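Long-range contacts in PA-I Galactophilic Lectin (Enterobacter cloacae, PDB 6YGQ), which probably binds galactose-containing sugars through a bound calcium ion: residues A[89-94]-A[115-120]; A[28-33]-A[132-137]; A[69-74]-A[99-104]; A[33-38]-A[123-128]. All coordinates share one frame; numbering follows the deposited sequence.

Contact 1. Residues A[89-94]-A[115-120]; sequences QARLGN and TLFFAD. With CA (calcium ion), chain E.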
loop_
_atom_site.group_PDB
_atom_site.type_symbol
_atom_site.label_atom_id
_atom_site.label_comp_id
_atom_site.label_asym_id
_atom_site.label_seq_id
_atom_site.Cartn_x
_atom_site.Cartn_y
_atom_site.Cartn_z
ATOM N N GLN A 89 3.351 0.652 -11.504
ATOM C CA GLN A 89 3.092 1.805 -12.344
ATOM C C GLN A 89 1.941 1.478 -13.278
ATOM O O GLN A 89 1.569 0.316 -13.464
ATOM C CB GLN A 89 4.341 2.200 -13.137
ATOM C CG GLN A 89 5.605 2.176 -12.292
ATOM C CD GLN A 89 6.596 3.246 -12.679
ATOM O OE1 GLN A 89 6.554 3.778 -13.791
ATOM N NE2 GLN A 89 7.504 3.565 -11.765
ATOM N N ALA A 90 1.371 2.532 -13.847
ATOM C CA ALA A 90 0.307 2.430 -14.830
ATOM C C ALA A 90 0.850 2.862 -16.182
ATOM O O ALA A 90 1.675 3.777 -16.267
ATOM C CB ALA A 90 -0.890 3.298 -14.437
ATOM N N ARG A 91 0.407 2.184 -17.234
ATOM C CA ARG A 91 0.723 2.563 -18.603
ATOM C C ARG A 91 -0.581 2.894 -19.312
ATOM O O ARG A 91 -1.535 2.109 -19.269
ATOM C CB ARG A 91 1.473 1.455 -19.343
ATOM C CG ARG A 91 1.868 1.836 -20.766
ATOM C CD ARG A 91 3.303 1.432 -21.084
ATOM N NE ARG A 91 3.537 0.007 -20.864
ATOM C CZ ARG A 91 4.529 -0.498 -20.130
ATOM N NH1 ARG A 91 5.404 0.296 -19.526
ATOM N NH2 ARG A 91 4.644 -1.813 -20.000
ATOM N N LEU A 92 -0.618 4.059 -19.949
ATOM C CA LEU A 92 -1.821 4.559 -20.605
ATOM C C LEU A 92 -1.356 5.444 -21.750
ATOM O O LEU A 92 -0.631 6.413 -21.516
ATOM C CB LEU A 92 -2.691 5.336 -19.615
ATOM C CG LEU A 92 -4.030 5.887 -20.101
ATOM C CD1 LEU A 92 -5.060 4.785 -20.254
ATOM C CD2 LEU A 92 -4.520 6.958 -19.129
ATOM N N GLY A 93 -1.731 5.092 -22.975
ATOM C CA GLY A 93 -1.329 5.897 -24.120
ATOM C C GLY A 93 0.169 6.065 -24.260
ATOM O O GLY A 93 0.647 7.171 -24.546
ATOM N N ASN A 94 0.923 4.987 -24.054
ATOM C CA ASN A 94 2.375 4.959 -24.221
ATOM C C ASN A 94 3.106 5.875 -23.246
ATOM O O ASN A 94 4.246 6.274 -23.503
ATOM C CB ASN A 94 2.765 5.315 -25.659
ATOM C CG ASN A 94 2.657 4.134 -26.593
ATOM O OD1 ASN A 94 1.775 4.082 -27.450
ATOM N ND2 ASN A 94 3.551 3.167 -26.426
ATOM N N THR A 115 -3.138 -0.290 -18.503
ATOM C CA THR A 115 -2.217 -1.373 -18.195
ATOM C C THR A 115 -1.541 -1.077 -16.864
ATOM O O THR A 115 -1.261 0.083 -16.540
ATOM C CB THR A 115 -1.176 -1.537 -19.303
ATOM O OG1 THR A 115 -1.796 -2.158 -20.435
ATOM C CG2 THR A 115 -0.007 -2.393 -18.841
ATOM N N LEU A 116 -1.312 -2.125 -16.084
ATOM C CA LEU A 116 -0.585 -2.042 -14.825
ATOM C C LEU A 116 0.627 -2.953 -14.939
ATOM O O LEU A 116 0.502 -4.100 -15.382
ATOM C CB LEU A 116 -1.479 -2.443 -13.652
ATOM C CG LEU A 116 -2.714 -1.555 -13.474
ATOM C CD1 LEU A 116 -3.766 -2.229 -12.606
ATOM C CD2 LEU A 116 -2.315 -0.207 -12.887
ATOM N N PHE A 117 1.800 -2.442 -14.574
ATOM C CA PHE A 117 3.025 -3.197 -14.778
ATOM C C PHE A 117 3.985 -2.987 -13.618
ATOM O O PHE A 117 3.915 -1.991 -12.892
ATOM C CB PHE A 117 3.689 -2.833 -16.131
ATOM C CG PHE A 117 4.364 -1.485 -16.158
ATOM C CD1 PHE A 117 3.641 -0.333 -16.418
ATOM C CD2 PHE A 117 5.730 -1.377 -15.950
ATOM C CE1 PHE A 117 4.265 0.905 -16.454
ATOM C CE2 PHE A 117 6.360 -0.144 -15.980
ATOM C CZ PHE A 117 5.627 0.998 -16.234
ATOM N N PHE A 118 4.849 -3.984 -13.435
ATOM C CA PHE A 118 5.956 -3.935 -12.490
ATOM C C PHE A 118 7.147 -3.279 -13.175
ATOM O O PHE A 118 7.518 -3.661 -14.290
ATOM C CB PHE A 118 6.304 -5.351 -12.026
ATOM C CG PHE A 118 7.439 -5.417 -11.044
ATOM C CD1 PHE A 118 8.733 -5.653 -11.477
ATOM C CD2 PHE A 118 7.209 -5.264 -9.687
ATOM C CE1 PHE A 118 9.781 -5.722 -10.576
ATOM C CE2 PHE A 118 8.252 -5.329 -8.781
ATOM C CZ PHE A 118 9.541 -5.560 -9.228
ATOM N N ALA A 119 7.740 -2.291 -12.514
ATOM C CA ALA A 119 8.822 -1.507 -13.094
ATOM C C ALA A 119 10.157 -2.210 -12.868
ATOM O O ALA A 119 10.542 -2.471 -11.724
ATOM C CB ALA A 119 8.849 -0.103 -12.490
ATOM N N ASP A 120 10.863 -2.500 -13.957
ATOM C CA ASP A 120 12.197 -3.076 -13.876
ATOM C C ASP A 120 12.946 -2.698 -15.145
ATOM O O ASP A 120 12.360 -2.212 -16.116
ATOM C CB ASP A 120 12.152 -4.596 -13.690
ATOM C CG ASP A 120 13.443 -5.153 -13.107
ATOM O OD1 ASP A 120 14.356 -4.359 -12.795
ATOM O OD2 ASP A 120 13.542 -6.389 -12.959
HETATM CA CA CA E . 15.202 -8.130 -12.325
HETATM O O HOH W 1 -1.941 0.554 -22.263
HETATM O O HOH W 2 16.332 -5.938 -12.103
HETATM O O HOH W 3 17.726 -8.403 -12.303
#
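Arg-91 and Phe-117 meet on one face of an antiparallel strand pair, with the guanidinium lying over the phenyl ring. The arginine starts with CB beside its cross-strand neighbour, Arg-91 CB being 4.0 Å from Thr-115 CB. CG stands anti to the backbone N (chi1 -178°). The chain then bends at chi2 and chi3. Arg-91 CZ ends 4.0 Å from the centroid of the Phe-117 ring and close to the ring normal, a cation-pi contact. The two planes are 27° apart. Arg-91 NH1 comes nearest, 3.3 Å from Phe-117 CE1 and offset toward the rim, while NH2 lies nearest CG and CD1 of Phe-117. Asn-96 takes a hydrogen bond from NH1, and Ala-35 O a weak one from NH2. The strands 88-92 and 112-118 are the inner pair of a four-stranded antiparallel sheet of this PA-IL-like domain. Gln-89 and Phe-117 form a hydrogen-bonded pair, as do Arg-91 and Thr-115. The shortest of the four backbone bonds runs from Arg-91 N to Thr-115 O, 2.8 Å. Gln-89 sets its CB 3.6 Å from Phe-117 CZ, and its NE2 donates to Pro-86 O. On the other face, Ala-90 CB touches Leu-116 CD2 at 4.1 Å. Beyond the strand, Asp-120 OD2 binds the calcium ion at 2.5 Å, and OD1 accepts a hydrogen bond from a water that also binds the metal.

Contact 2. Residues A[28-33]-A[132-137]; sequences GKVDAK and FSVEVY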
loop_
_atom_site.group_PDB
_atom_site.type_symbol
_atom_site.label_atom_id
_atom_site.label_comp_id
_atom_site.label_asym_id
_atom_site.label_seq_id
_atom_site.Cartn_x
_atom_site.Cartn_y
_atom_site.Cartn_z
ATOM N N GLY A 28 -7.306 -7.770 -10.198
ATOM C CA GLY A 28 -6.470 -8.812 -10.741
ATOM C C GLY A 28 -5.059 -8.714 -10.219
ATOM O O GLY A 28 -4.806 -8.114 -9.172
ATOM N N LYS A 29 -4.132 -9.299 -10.978
ATOM C CA LYS A 29 -2.745 -9.437 -10.569
ATOM C C LYS A 29 -1.810 -8.767 -11.568
ATOM O O LYS A 29 -2.128 -8.631 -12.752
ATOM C CB LYS A 29 -2.348 -10.918 -10.438
ATOM C CG LYS A 29 -3.303 -11.764 -9.609
ATOM C CD LYS A 29 -3.311 -11.320 -8.152
ATOM C CE LYS A 29 -3.694 -12.458 -7.215
ATOM N NZ LYS A 29 -4.979 -13.094 -7.607
ATOM N N VAL A 30 -0.642 -8.367 -11.067
ATOM C CA VAL A 30 0.448 -7.834 -11.877
ATOM C C VAL A 30 1.677 -8.694 -11.600
ATOM O O VAL A 30 2.182 -8.721 -10.470
ATOM C CB VAL A 30 0.720 -6.353 -11.568
ATOM C CG1 VAL A 30 1.950 -5.860 -12.321
ATOM C CG2 VAL A 30 -0.497 -5.500 -11.920
ATOM N N ASP A 31 2.140 -9.404 -12.629
ATOM C CA ASP A 31 3.267 -10.327 -12.530
ATOM C C ASP A 31 4.578 -9.557 -12.624
ATOM O O ASP A 31 4.788 -8.781 -13.561
ATOM C CB ASP A 31 3.152 -11.364 -13.654
ATOM C CG ASP A 31 4.235 -12.441 -13.616
ATOM O OD1 ASP A 31 5.225 -12.331 -12.868
ATOM O OD2 ASP A 31 4.085 -13.418 -14.378
ATOM N N ALA A 32 5.461 -9.770 -11.646
ATOM C CA ALA A 32 6.729 -9.052 -11.620
ATOM C C ALA A 32 7.640 -9.427 -12.783
ATOM O O ALA A 32 8.566 -8.670 -13.094
ATOM C CB ALA A 32 7.450 -9.315 -10.297
ATOM N N LYS A 33 7.398 -10.565 -13.430
ATOM C CA LYS A 33 8.241 -11.039 -14.519
ATOM C C LYS A 33 7.753 -10.596 -15.893
ATOM O O LYS A 33 8.412 -10.904 -16.894
ATOM C CB LYS A 33 8.324 -12.573 -14.480
ATOM C CG LYS A 33 9.515 -13.114 -13.701
ATOM C CD LYS A 33 9.130 -14.238 -12.746
ATOM C CE LYS A 33 8.351 -15.343 -13.433
ATOM N NZ LYS A 33 8.509 -16.641 -12.721
ATOM N N PHE A 132 1.738 -8.511 -7.632
ATOM C CA PHE A 132 0.937 -7.570 -6.869
ATOM C C PHE A 132 -0.540 -7.843 -7.139
ATOM O O PHE A 132 -0.923 -8.189 -8.261
ATOM C CB PHE A 132 1.264 -6.118 -7.229
ATOM C CG PHE A 132 2.670 -5.692 -6.876
ATOM C CD1 PHE A 132 3.315 -6.199 -5.761
ATOM C CD2 PHE A 132 3.341 -4.770 -7.667
ATOM C CE1 PHE A 132 4.604 -5.801 -5.445
ATOM C CE2 PHE A 132 4.629 -4.367 -7.355
ATOM C CZ PHE A 132 5.260 -4.883 -6.244
ATOM N N SER A 133 -1.354 -7.710 -6.097
ATOM C CA SER A 133 -2.804 -7.689 -6.228
ATOM C C SER A 133 -3.255 -6.238 -6.326
ATOM O O SER A 133 -2.911 -5.421 -5.467
ATOM C CB SER A 133 -3.467 -8.368 -5.032
ATOM O OG SER A 133 -3.171 -9.751 -5.008
ATOM N N VAL A 134 -4.020 -5.919 -7.369
ATOM C CA VAL A 134 -4.411 -4.545 -7.658
ATOM C C VAL A 134 -5.915 -4.475 -7.875
ATOM O O VAL A 134 -6.493 -5.320 -8.569
ATOM C CB VAL A 134 -3.668 -3.991 -8.894
ATOM C CG1 VAL A 134 -3.966 -2.509 -9.066
ATOM C CG2 VAL A 134 -2.170 -4.236 -8.783
ATOM N N GLU A 135 -6.544 -3.461 -7.284
ATOM C CA GLU A 135 -7.954 -3.160 -7.484
ATOM C C GLU A 135 -8.089 -1.780 -8.117
ATOM O O GLU A 135 -7.299 -0.874 -7.833
ATOM C CB GLU A 135 -8.728 -3.200 -6.156
ATOM C CG GLU A 135 -8.599 -4.505 -5.381
ATOM C CD GLU A 135 -8.892 -4.341 -3.894
ATOM O OE1 GLU A 135 -9.477 -3.307 -3.503
ATOM O OE2 GLU A 135 -8.538 -5.252 -3.116
ATOM N N VAL A 136 -9.095 -1.621 -8.978
ATOM C CA VAL A 136 -9.373 -0.353 -9.645
ATOM C C VAL A 136 -10.842 -0.008 -9.438
ATOM O O VAL A 136 -11.722 -0.837 -9.700
ATOM C CB VAL A 136 -9.046 -0.404 -11.149
ATOM C CG1 VAL A 136 -9.247 0.968 -11.786
ATOM C CG2 VAL A 136 -7.625 -0.895 -11.369
ATOM N N TYR A 137 -11.103 1.219 -8.988
ATOM C CA TYR A 137 -12.447 1.690 -8.684
ATOM C C TYR A 137 -12.768 2.932 -9.502
ATOM O O TYR A 137 -11.894 3.769 -9.746
ATOM C CB TYR A 137 -12.592 2.016 -7.189
ATOM C CG TYR A 137 -12.385 0.829 -6.285
ATOM C CD1 TYR A 137 -11.116 0.482 -5.838
ATOM C CD2 TYR A 137 -13.458 0.049 -5.881
ATOM C CE1 TYR A 137 -10.927 -0.609 -5.014
ATOM C CE2 TYR A 137 -13.278 -1.040 -5.061
ATOM C CZ TYR A 137 -12.012 -1.364 -4.628
ATOM O OH TYR A 137 -11.838 -2.454 -3.808
#
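Val-30 and Val-134 cross obliquely on the buried face of an antiparallel strand pair, which joins strands 24-31 and 129-139 in the larger sheet of the PA-IL-like domain. They touch through one methyl each, CG2 of Val-30 to CG2 of Val-134 at 3.8 Å. In both valines CG1 is anti to the backbone N (chi1 174° in Val-30, -173° in Val-134), which leaves CG2 anti to the carbonyl carbon, and these are the methyls that meet. Leu-116 of strand 112-118 packs on both valines. Phe-132, the direct partner of Val-30, lies on the same face, with Val-30 CB 4.4 Å from Phe-132 CB. Its side chain also packs on Phe-118, Pro-70, Ala-58 and Ser-87. Two hydrogen-bonded pairs, Gly-28 with Val-134 and Val-30 with Phe-132, hold the backbones together. The bond from Val-134 N to Gly-28 O is the straightest. Between them sits the non-hydrogen-bonded pair of Lys-29 and Ser-133, whose side chains lie on the opposite face. Here the lysine turns at chi2 (-65°), which brings CD near the serine. CD and CE of Lys-29 both lie 3.5 Å from Ser-133 OG.

Contact 3. Residues A[69-74]-A[99-104]; sequences APQGRI and VGNHKY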
loop_
_atom_site.group_PDB
_atom_site.type_symbol
_atom_site.label_atom_id
_atom_site.label_comp_id
_atom_site.label_asym_id
_atom_site.label_seq_id
_atom_site.Cartn_x
_atom_site.Cartn_y
_atom_site.Cartn_z
ATOM N N ALA A 69 7.738 -3.828 -2.628
ATOM C CA ALA A 69 6.298 -3.713 -2.474
ATOM C C ALA A 69 5.802 -2.786 -3.570
ATOM O O ALA A 69 6.597 -2.230 -4.338
ATOM C CB ALA A 69 5.950 -3.163 -1.084
ATOM N N PRO A 70 4.480 -2.611 -3.715
ATOM C CA PRO A 70 4.010 -1.623 -4.708
ATOM C C PRO A 70 4.703 -0.278 -4.556
ATOM O O PRO A 70 5.027 0.375 -5.555
ATOM C CB PRO A 70 2.502 -1.543 -4.437
ATOM C CG PRO A 70 2.163 -2.914 -3.901
ATOM C CD PRO A 70 3.357 -3.318 -3.067
ATOM N N GLN A 71 4.979 0.130 -3.319
ATOM C CA GLN A 71 5.679 1.376 -3.027
ATOM C C GLN A 71 7.177 1.330 -3.357
ATOM O O GLN A 71 7.882 2.269 -2.973
ATOM C CB GLN A 71 5.489 1.735 -1.551
ATOM C CG GLN A 71 5.931 0.644 -0.586
ATOM C CD GLN A 71 5.726 1.030 0.865
ATOM O OE1 GLN A 71 4.811 1.785 1.198
ATOM N NE2 GLN A 71 6.581 0.517 1.740
ATOM N N GLY A 72 7.720 0.324 -4.024
ATOM C CA GLY A 72 9.106 0.345 -4.442
ATOM C C GLY A 72 9.966 -0.624 -3.652
ATOM O O GLY A 72 9.485 -1.434 -2.853
ATOM N N ARG A 73 11.272 -0.525 -3.890
ATOM C CA ARG A 73 12.222 -1.459 -3.309
ATOM C C ARG A 73 12.453 -1.155 -1.833
ATOM O O ARG A 73 12.285 -0.025 -1.365
ATOM C CB ARG A 73 13.553 -1.418 -4.062
ATOM C CG ARG A 73 14.418 -0.178 -3.825
ATOM C CD ARG A 73 15.806 -0.401 -4.418
ATOM N NE ARG A 73 16.682 0.769 -4.378
ATOM C CZ ARG A 73 17.284 1.224 -3.284
ATOM N NH1 ARG A 73 17.092 0.625 -2.118
ATOM N NH2 ARG A 73 18.074 2.286 -3.354
ATOM N N ILE A 74 12.858 -2.187 -1.101
ATOM C CA ILE A 74 13.117 -2.049 0.329
ATOM C C ILE A 74 14.402 -1.255 0.529
ATOM O O ILE A 74 15.309 -1.316 -0.316
ATOM C CB ILE A 74 13.212 -3.417 1.028
ATOM C CG1 ILE A 74 14.380 -4.240 0.478
ATOM C CG2 ILE A 74 11.906 -4.183 0.881
ATOM C CD1 ILE A 74 14.760 -5.417 1.366
ATOM N N VAL A 99 2.129 4.581 -9.516
ATOM C CA VAL A 99 0.949 4.187 -8.746
ATOM C C VAL A 99 1.337 3.901 -7.297
ATOM O O VAL A 99 0.763 4.483 -6.370
ATOM C CB VAL A 99 0.258 2.963 -9.375
ATOM C CG1 VAL A 99 -0.858 2.445 -8.463
ATOM C CG2 VAL A 99 -0.291 3.319 -10.749
ATOM N N GLY A 100 2.303 3.006 -7.089
ATOM C CA GLY A 100 2.668 2.666 -5.726
ATOM C C GLY A 100 1.578 1.853 -5.048
ATOM O O GLY A 100 0.841 1.094 -5.686
ATOM N N ASN A 101 1.476 2.021 -3.724
ATOM C CA ASN A 101 0.441 1.327 -2.966
ATOM C C ASN A 101 -0.954 1.794 -3.359
ATOM O O ASN A 101 -1.920 1.032 -3.241
ATOM C CB ASN A 101 0.606 1.560 -1.462
ATOM C CG ASN A 101 1.863 0.944 -0.897
ATOM O OD1 ASN A 101 2.540 0.151 -1.552
ATOM N ND2 ASN A 101 2.184 1.308 0.342
ATOM N N HIS A 102 -1.089 3.052 -3.768
ATOM C CA HIS A 102 -2.413 3.595 -4.020
ATOM C C HIS A 102 -2.300 4.881 -4.820
ATOM O O HIS A 102 -1.398 5.690 -4.593
ATOM C CB HIS A 102 -3.165 3.859 -2.707
ATOM C CG HIS A 102 -2.346 4.556 -1.663
ATOM N ND1 HIS A 102 -2.149 5.920 -1.659
ATOM C CD2 HIS A 102 -1.685 4.077 -0.582
ATOM C CE1 HIS A 102 -1.398 6.251 -0.623
ATOM N NE2 HIS A 102 -1.100 5.152 0.044
ATOM N N LYS A 103 -3.225 5.049 -5.760
ATOM C CA LYS A 103 -3.425 6.305 -6.473
ATOM C C LYS A 103 -4.892 6.675 -6.307
ATOM O O LYS A 103 -5.765 6.071 -6.938
ATOM C CB LYS A 103 -3.046 6.183 -7.944
ATOM C CG LYS A 103 -2.645 7.505 -8.558
ATOM C CD LYS A 103 -2.284 7.355 -10.021
ATOM C CE LYS A 103 -1.096 8.234 -10.391
ATOM N NZ LYS A 103 -1.323 9.682 -10.129
ATOM N N TYR A 104 -5.163 7.659 -5.459
ATOM C CA TYR A 104 -6.511 7.948 -4.989
ATOM C C TYR A 104 -7.119 9.095 -5.783
ATOM O O TYR A 104 -6.517 10.167 -5.900
ATOM C CB TYR A 104 -6.467 8.284 -3.497
ATOM C CG TYR A 104 -7.805 8.538 -2.847
ATOM C CD1 TYR A 104 -8.725 7.513 -2.674
ATOM C CD2 TYR A 104 -8.136 9.804 -2.383
ATOM C CE1 TYR A 104 -9.945 7.746 -2.068
ATOM C CE2 TYR A 104 -9.353 10.046 -1.778
ATOM C CZ TYR A 104 -10.252 9.015 -1.622
ATOM O OH TYR A 104 -11.465 9.253 -1.020
#
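Two tight turns meet in a buried contact, Pro-70 and Gln-71 on one side and Gly-100 and Asn-101 on the other, at the interface with the second subunit. The side-chain amides of Gln-71 and Asn-101 carry it. Their planes are 14° apart and the chains pass at a slant. Asn-101 ND2 donates to Gln-71 OE1 over 2.8 Å. The bond is bent, 131° at the hydrogen, and the donor sits above the carbonyl plane of the glutamine. Gln-71 CG lies between the backbone N and the carbonyl carbon (chi1 56°), which sets it beside Asn-101 OD1, and the extended chain beyond carries OE1 to ND2. Asn-101 OD1 lies 3.3 Å from Pro-70 CB and 3.0 Å from Gln-71 N. The first turn, type I from Ala-69 to Gly-72, links strands 67-69 and 72-73 as a beta hairpin. The second, type II' from Val-99 to His-102, leads into strand 102-107. Gly-100 CA, at positive phi, directs a CA-H...O contact to Pro-70 O at 3.3 Å. Both amides also reach the second subunit. Gln-71 NE2 donates to Gly-56 O of that subunit, and Asn-101 ND2 to Ala-54 O of the same neighbouring subunit.

Contact 4. Residues A[33-38]-A[123-128]; sequences KNAEGT and DQYKDN. With CA (calcium ion), chain E.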
loop_
_atom_site.group_PDB
_atom_site.type_symbol
_atom_site.label_atom_id
_atom_site.label_comp_id
_atom_site.label_asym_id
_atom_site.label_seq_id
_atom_site.Cartn_x
_atom_site.Cartn_y
_atom_site.Cartn_z
ATOM N N LYS A 33 7.398 -10.565 -13.430
ATOM C CA LYS A 33 8.241 -11.039 -14.519
ATOM C C LYS A 33 7.753 -10.596 -15.893
ATOM O O LYS A 33 8.412 -10.904 -16.894
ATOM C CB LYS A 33 8.324 -12.573 -14.480
ATOM C CG LYS A 33 9.515 -13.114 -13.701
ATOM C CD LYS A 33 9.130 -14.238 -12.746
ATOM C CE LYS A 33 8.351 -15.343 -13.433
ATOM N NZ LYS A 33 8.509 -16.641 -12.721
ATOM N N ASN A 34 6.631 -9.879 -15.971
ATOM C CA ASN A 34 5.988 -9.561 -17.246
ATOM C C ASN A 34 6.312 -8.123 -17.637
ATOM O O ASN A 34 5.723 -7.175 -17.115
ATOM C CB ASN A 34 4.480 -9.770 -17.155
ATOM C CG ASN A 34 3.795 -9.634 -18.501
ATOM O OD1 ASN A 34 4.407 -9.204 -19.475
ATOM N ND2 ASN A 34 2.522 -10.006 -18.562
ATOM N N ALA A 35 7.228 -7.965 -18.597
ATOM C CA ALA A 35 7.634 -6.628 -19.016
ATOM C C ALA A 35 6.477 -5.849 -19.632
ATOM O O ALA A 35 6.474 -4.614 -19.593
ATOM C CB ALA A 35 8.793 -6.713 -20.011
ATOM N N GLU A 36 5.498 -6.541 -20.207
ATOM C CA GLU A 36 4.366 -5.876 -20.837
ATOM C C GLU A 36 3.254 -5.535 -19.855
ATOM O O GLU A 36 2.333 -4.795 -20.219
ATOM C CB GLU A 36 3.801 -6.752 -21.961
ATOM C CG GLU A 36 4.601 -6.687 -23.256
ATOM C CD GLU A 36 5.903 -7.465 -23.186
ATOM O OE1 GLU A 36 5.916 -8.555 -22.573
ATOM O OE2 GLU A 36 6.913 -6.988 -23.745
ATOM N N GLY A 37 3.318 -6.049 -18.631
ATOM C CA GLY A 37 2.317 -5.753 -17.634
ATOM C C GLY A 37 1.015 -6.489 -17.877
ATOM O O GLY A 37 0.885 -7.342 -18.763
ATOM N N THR A 38 0.029 -6.144 -17.056
ATOM C CA THR A 38 -1.312 -6.698 -17.160
ATOM C C THR A 38 -2.197 -5.700 -17.895
ATOM O O THR A 38 -2.316 -4.545 -17.475
ATOM C CB THR A 38 -1.892 -7.001 -15.779
ATOM O OG1 THR A 38 -1.057 -7.953 -15.109
ATOM C CG2 THR A 38 -3.308 -7.554 -15.901
ATOM N N ASP A 123 14.927 -5.933 -20.227
ATOM C CA ASP A 123 15.601 -7.223 -20.331
ATOM C C ASP A 123 16.168 -7.703 -19.002
ATOM O O ASP A 123 17.109 -8.501 -18.982
ATOM C CB ASP A 123 16.718 -7.178 -21.382
ATOM C CG ASP A 123 16.188 -6.951 -22.785
ATOM O OD1 ASP A 123 15.173 -7.582 -23.148
ATOM O OD2 ASP A 123 16.785 -6.140 -23.523
ATOM N N GLN A 124 15.612 -7.236 -17.884
ATOM C CA GLN A 124 16.013 -7.695 -16.560
ATOM C C GLN A 124 14.829 -8.248 -15.774
ATOM O O GLN A 124 14.901 -8.368 -14.548
ATOM C CB GLN A 124 16.690 -6.559 -15.788
ATOM C CG GLN A 124 17.982 -6.066 -16.436
ATOM C CD GLN A 124 18.634 -4.925 -15.673
ATOM O OE1 GLN A 124 17.953 -4.056 -15.129
ATOM N NE2 GLN A 124 19.962 -4.924 -15.635
ATOM N N TYR A 125 13.745 -8.606 -16.460
ATOM C CA TYR A 125 12.531 -9.014 -15.772
ATOM C C TYR A 125 12.531 -10.479 -15.361
ATOM O O TYR A 125 11.819 -10.842 -14.420
ATOM C CB TYR A 125 11.307 -8.762 -16.661
ATOM C CG TYR A 125 10.733 -7.371 -16.552
ATOM C CD1 TYR A 125 11.261 -6.326 -17.292
ATOM C CD2 TYR A 125 9.660 -7.104 -15.712
ATOM C CE1 TYR A 125 10.743 -5.053 -17.198
ATOM C CE2 TYR A 125 9.133 -5.831 -15.610
ATOM C CZ TYR A 125 9.680 -4.809 -16.358
ATOM O OH TYR A 125 9.167 -3.536 -16.272
ATOM N N LYS A 126 13.295 -11.329 -16.034
ATOM C CA LYS A 126 13.075 -12.765 -15.934
ATOM C C LYS A 126 13.792 -13.418 -14.756
ATOM O O LYS A 126 13.690 -14.639 -14.595
ATOM C CB LYS A 126 13.475 -13.438 -17.249
ATOM C CG LYS A 126 12.578 -13.036 -18.429
ATOM C CD LYS A 126 11.093 -13.106 -18.062
ATOM C CE LYS A 126 10.185 -12.897 -19.263
ATOM N NZ LYS A 126 8.756 -13.141 -18.905
ATOM N N ASP A 127 14.487 -12.651 -13.916
ATOM C CA ASP A 127 14.916 -13.138 -12.612
ATOM C C ASP A 127 14.034 -12.604 -11.489
ATOM O O ASP A 127 14.395 -12.728 -10.313
ATOM C CB ASP A 127 16.381 -12.778 -12.352
ATOM C CG ASP A 127 16.625 -11.285 -12.318
ATOM O OD1 ASP A 127 15.655 -10.509 -12.469
ATOM O OD2 ASP A 127 17.797 -10.890 -12.141
ATOM N N ASN A 128 12.889 -12.016 -11.823
ATOM C CA ASN A 128 11.983 -11.496 -10.814
ATOM C C ASN A 128 11.093 -12.617 -10.284
ATOM O O ASN A 128 11.176 -13.772 -10.710
ATOM C CB ASN A 128 11.151 -10.350 -11.385
ATOM C CG ASN A 128 12.004 -9.171 -11.806
ATOM O OD1 ASN A 128 13.206 -9.142 -11.549
ATOM N ND2 ASN A 128 11.386 -8.194 -12.455
HETATM CA CA CA E . 15.202 -8.130 -12.325
HETATM O O HOH W 4 10.048 -16.228 -10.345
HETATM O O HOH W 5 8.188 -10.110 -20.261
HETATM O O HOH W 6 8.300 -2.853 -18.849
HETATM O O HOH W 3 17.726 -8.403 -12.303
HETATM O O HOH W 2 16.332 -5.938 -12.103
#
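Lys-33 O accepts a hydrogen bond from Lys-126 NZ at 3.0 Å, the direct polar bond between the loops 33-38 and 123-128. The amine stands above the carbonyl plane. The second loop belongs to the calcium site of this PA-IL-like lectin domain, and its turn from Tyr-125 to Asn-128 is type I. Gln-124 O, Asp-127 OD1 and Asn-128 OD1 bind the calcium ion, together with two waters, Asp-120 and Asn-60. Asn-128 also uses its ND2 to donate to Ala-32 O, next to the first loop, so its amide joins the metal to this neighbouring chain segment. Ala-35 lies over one face of the Tyr-125 ring. Ala-35 CA is 3.7 Å from the centroid of the Tyr-125 ring, almost on the normal, in a CH-pi contact, and Ala-35 CB is 3.7 Å from Tyr-125 CD1. The hydroxyl of Tyr-125 is hydrogen-bonded to Phe-118 O, and a water donates both to it and to Ala-35 O. Asn-34 OD1 accepts from Glu-36 N in an Asx turn, within a type I turn to Gly-37. The Lys-33 side chain bends at chi2 and chi3 and runs beside the calcium loop, with Lys-33 CG 3.3 Å from Tyr-125 O. Lys-33 NZ donates to a water at 2.9 Å, and that water donates to Asn-128 O at 2.7 Å.

In the fold
From the N terminus, strand 24-31 opens the loop that contact 2 closes at strand 129-139, and the other three contacts all nest inside it. Contact 4 starts where contact 2 leaves off, sharing Lys-33, and closes a loop at 123-128. Contacts 1 and 3 lie within that loop and cross, since their segments alternate: 69-74, 89-94, 99-104, 115-120. Contact 2 belongs to the larger sheet and contact 1 to the four-stranded one; Phe-118 and Leu-116 of contact 1 pack against contact 2. Contact 3 touches both, through Val-99 and Phe-132. Contacts 1 and 4 share the calcium ion, whereas contacts 3 and 4 do not touch, their centres about 17 Å apart.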